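Local coordinates for pseudocatalase (Thermus thermophilus HB27, PDB 6KK8) that breaks down hydrogen peroxide to water and dioxygen at a two-manganese centre, as a manganese catalase, at the interface of chains A and B. Sequence-based numbering; all coordinates share one arbitrary frame. Chains: chain A/B, Pseudocatalase.

The interface of chains A and B. Residues chain A 4, 74-75, 78; chain B 1-2, 44, 47-48.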
ATOM      1  N   ARG A   4      -0.587   8.319 -32.175  1.00  6.11           N
ATOM      2  CA  ARG A   4       0.099   7.046 -32.032  1.00  5.74           C
ATOM      3  C   ARG A   4       0.514   6.520 -33.400  1.00  6.26           C
ATOM      4  O   ARG A   4      -0.241   6.633 -34.373  1.00  8.38           O
ATOM      5  CB  ARG A   4      -0.826   6.015 -31.373  1.00  5.24           C
ATOM      6  CG  ARG A   4      -0.128   4.701 -31.033  1.00  5.04           C
ATOM      7  CD  ARG A   4      -1.080   3.825 -30.230  1.00  6.73           C
ATOM      8  NE  ARG A   4      -0.414   2.592 -29.845  1.00  7.84           N
ATOM      9  CZ  ARG A   4      -0.788   1.825 -28.824  1.00  6.37           C
ATOM     10  NH1 ARG A   4      -1.818   2.143 -28.081  1.00  6.71           N
ATOM     11  NH2 ARG A   4      -0.110   0.722 -28.531  1.00  8.52           N
ATOM     12  N   ILE A  74       7.985   2.892 -22.479  1.00  5.32           N
ATOM     13  CA  ILE A  74       7.178   1.879 -21.803  1.00  5.17           C
ATOM     14  C   ILE A  74       6.723   0.843 -22.809  1.00  6.08           C
ATOM     15  O   ILE A  74       6.652  -0.348 -22.502  1.00  6.18           O
ATOM     16  CB  ILE A  74       5.999   2.437 -20.970  1.00  6.19           C
ATOM     17  CG1 ILE A  74       4.942   3.184 -21.793  1.00  6.85           C
ATOM     18  CG2 ILE A  74       6.504   3.299 -19.818  1.00  6.99           C
ATOM     19  CD1 ILE A  74       3.598   3.325 -21.066  1.00  8.73           C
ATOM     20  N   GLU A  75       6.445   1.276 -24.043  1.00  5.90           N
ATOM     21  CA  GLU A  75       6.004   0.362 -25.095  1.00  5.65           C
ATOM     22  C   GLU A  75       7.101  -0.639 -25.427  1.00  5.30           C
ATOM     23  O   GLU A  75       6.843  -1.837 -25.579  1.00  6.44           O
ATOM     24  CB  GLU A  75       5.636   1.228 -26.313  1.00  6.31           C
ATOM     25  CG  GLU A  75       5.089   0.439 -27.482  1.00  7.44           C
ATOM     26  CD  GLU A  75       4.780   1.264 -28.702  1.00  8.65           C
ATOM     27  OE1 GLU A  75       5.345   2.372 -28.853  1.00  8.48           O
ATOM     28  OE2 GLU A  75       3.964   0.739 -29.503  1.00 10.84           O
ATOM     29  N   ALA A  78       7.624  -3.130 -22.435  1.00  5.12           N
ATOM     30  CA  ALA A  78       6.540  -4.102 -22.436  1.00  5.19           C
ATOM     31  C   ALA A  78       6.722  -5.144 -23.547  1.00  5.72           C
ATOM     32  O   ALA A  78       6.490  -6.338 -23.326  1.00  6.43           O
ATOM     33  CB  ALA A  78       5.189  -3.397 -22.572  1.00  6.47           C
TER
ATOM     34  N   MET B   1       4.978   3.923 -31.013  1.00  6.39           N
ATOM     35  CA  MET B   1       5.597   5.267 -30.706  1.00  6.60           C
ATOM     36  C   MET B   1       4.475   6.282 -30.696  1.00  5.65           C
ATOM     37  O   MET B   1       3.368   5.981 -31.129  1.00  6.56           O
ATOM     38  CB  MET B   1       6.646   5.687 -31.728  1.00  9.90           C
ATOM     39  CG  MET B   1       7.969   4.982 -31.600  1.00 11.05           C
ATOM     40  SD  MET B   1       9.165   5.737 -32.736  1.00 13.83           S
ATOM     41  CE  MET B   1       8.707   5.004 -34.268  1.00 15.03           C
ATOM     42  N   PHE B   2       4.751   7.452 -30.138  1.00  6.46           N
ATOM     43  CA  PHE B   2       3.730   8.479 -29.956  1.00  6.30           C
ATOM     44  C   PHE B   2       4.275   9.842 -30.352  1.00  6.36           C
ATOM     45  O   PHE B   2       5.481  10.096 -30.320  1.00  8.15           O
ATOM     46  CB  PHE B   2       3.260   8.507 -28.493  1.00  7.71           C
ATOM     47  CG  PHE B   2       2.571   7.249 -28.076  1.00  7.41           C
ATOM     48  CD1 PHE B   2       3.305   6.141 -27.709  1.00  8.09           C
ATOM     49  CD2 PHE B   2       1.194   7.166 -28.079  1.00  7.91           C
ATOM     50  CE1 PHE B   2       2.674   4.947 -27.366  1.00 10.54           C
ATOM     51  CE2 PHE B   2       0.559   5.991 -27.723  1.00  9.70           C
ATOM     52  CZ  PHE B   2       1.303   4.893 -27.376  1.00  9.96           C
ATOM     53  N   MET B  44      -3.883   1.057 -22.699  1.00  4.52           N
ATOM     54  CA  MET B  44      -2.516   1.079 -23.172  1.00  5.22           C
ATOM     55  C   MET B  44      -1.858  -0.284 -23.021  1.00  4.72           C
ATOM     56  O   MET B  44      -1.282  -0.826 -23.969  1.00  5.45           O
ATOM     57  CB  MET B  44      -1.734   2.131 -22.403  1.00  7.56           C
ATOM     58  CG  MET B  44      -0.374   2.417 -22.991  1.00 11.11           C
ATOM     59  SD  MET B  44      -0.455   3.169 -24.638  1.00 14.62           S
ATOM     60  CE  MET B  44      -1.126   4.750 -24.300  1.00 13.61           C
ATOM     61  N   SER B  47      -3.300  -2.903 -25.232  1.00  4.53           N
ATOM     62  CA  SER B  47      -2.825  -2.766 -26.611  1.00  5.13           C
ATOM     63  C   SER B  47      -1.410  -3.295 -26.766  1.00  4.84           C
ATOM     64  O   SER B  47      -1.097  -3.923 -27.794  1.00  6.30           O
ATOM     65  CB  SER B  47      -2.953  -1.303 -27.086  1.00  5.96           C
ATOM     66  OG  SER B  47      -1.941  -0.433 -26.602  1.00  6.90           O
ATOM     67  N   PHE B  48      -0.535  -3.095 -25.776  1.00  4.33           N
ATOM     68  CA  PHE B  48       0.798  -3.674 -25.862  1.00  4.38           C
ATOM     69  C   PHE B  48       0.717  -5.192 -25.885  1.00  5.84           C
ATOM     70  O   PHE B  48       1.435  -5.872 -26.637  1.00  7.06           O
ATOM     71  CB  PHE B  48       1.641  -3.259 -24.650  1.00  6.22           C
ATOM     72  CG  PHE B  48       1.894  -1.769 -24.515  1.00  5.37           C
ATOM     73  CD1 PHE B  48       1.793  -0.878 -25.568  1.00  7.06           C
ATOM     74  CD2 PHE B  48       2.300  -1.289 -23.292  1.00  7.26           C
ATOM     75  CE1 PHE B  48       2.064   0.491 -25.391  1.00  8.19           C
ATOM     76  CE2 PHE B  48       2.568   0.068 -23.113  1.00  8.85           C
ATOM     77  CZ  PHE B  48       2.463   0.948 -24.145  1.00  8.32           C
TER
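B:Phe48, near the end of helix 36-49, lies against one side of helix 57-85 of chain A and forms the apolar centre of this patch of the two-fold subunit interface. One face of its ring is covered by A:Glu75, whose CA sits 4.0 Å from the centroid of the B:Phe48 ring in a CH-pi contact. Against the ring's edge, and in its plane, comes the CD1 methyl of A:Ile74, while A:Ala78 CB touches CD2 of B:Phe48 at 3.6 Å, one helical turn beyond A:Glu75. The opposite face carries the carbonyl oxygen of B:Met44, so the ring is held between its own helix and the partner's.

Further out, the side chain of A:Glu75 crosses the ring at about a right angle. With CG anti to the backbone N (chi1 -177°) and the chain extended, its methylenes pass over the aromatic rim and carry the carboxylate to the chain start of B:Met1, whose N donates to OE1 of A:Glu75 at 2.7 Å, on the syn lone pair.

A:Arg4 and B:Phe2 pair as an antiparallel beta bridge, their side chains running alongside each other, with CG of A:Arg4 3.6 Å from CE2 of B:Phe2. The ring's CZ reaches one face of the guanidinium, the planes 44° apart. End-on, NH1 and NH2 of A:Arg4 both donate to B:Ser47 OG, which lies in the guanidinium plane, 2.9 Å from NH2; sharing one oxygen bends both bonds, to 145° at the hydrogen for NH2. Were A:Arg4 shortened to an alanine, the B:Ser47 hydroxyl would probably lose its mates across the interface and one flank of the B:Phe2 ring would be left uncovered. That hydroxyl in turn donates to B:Met44 O, 2.7 Å from B:Ser47 OG.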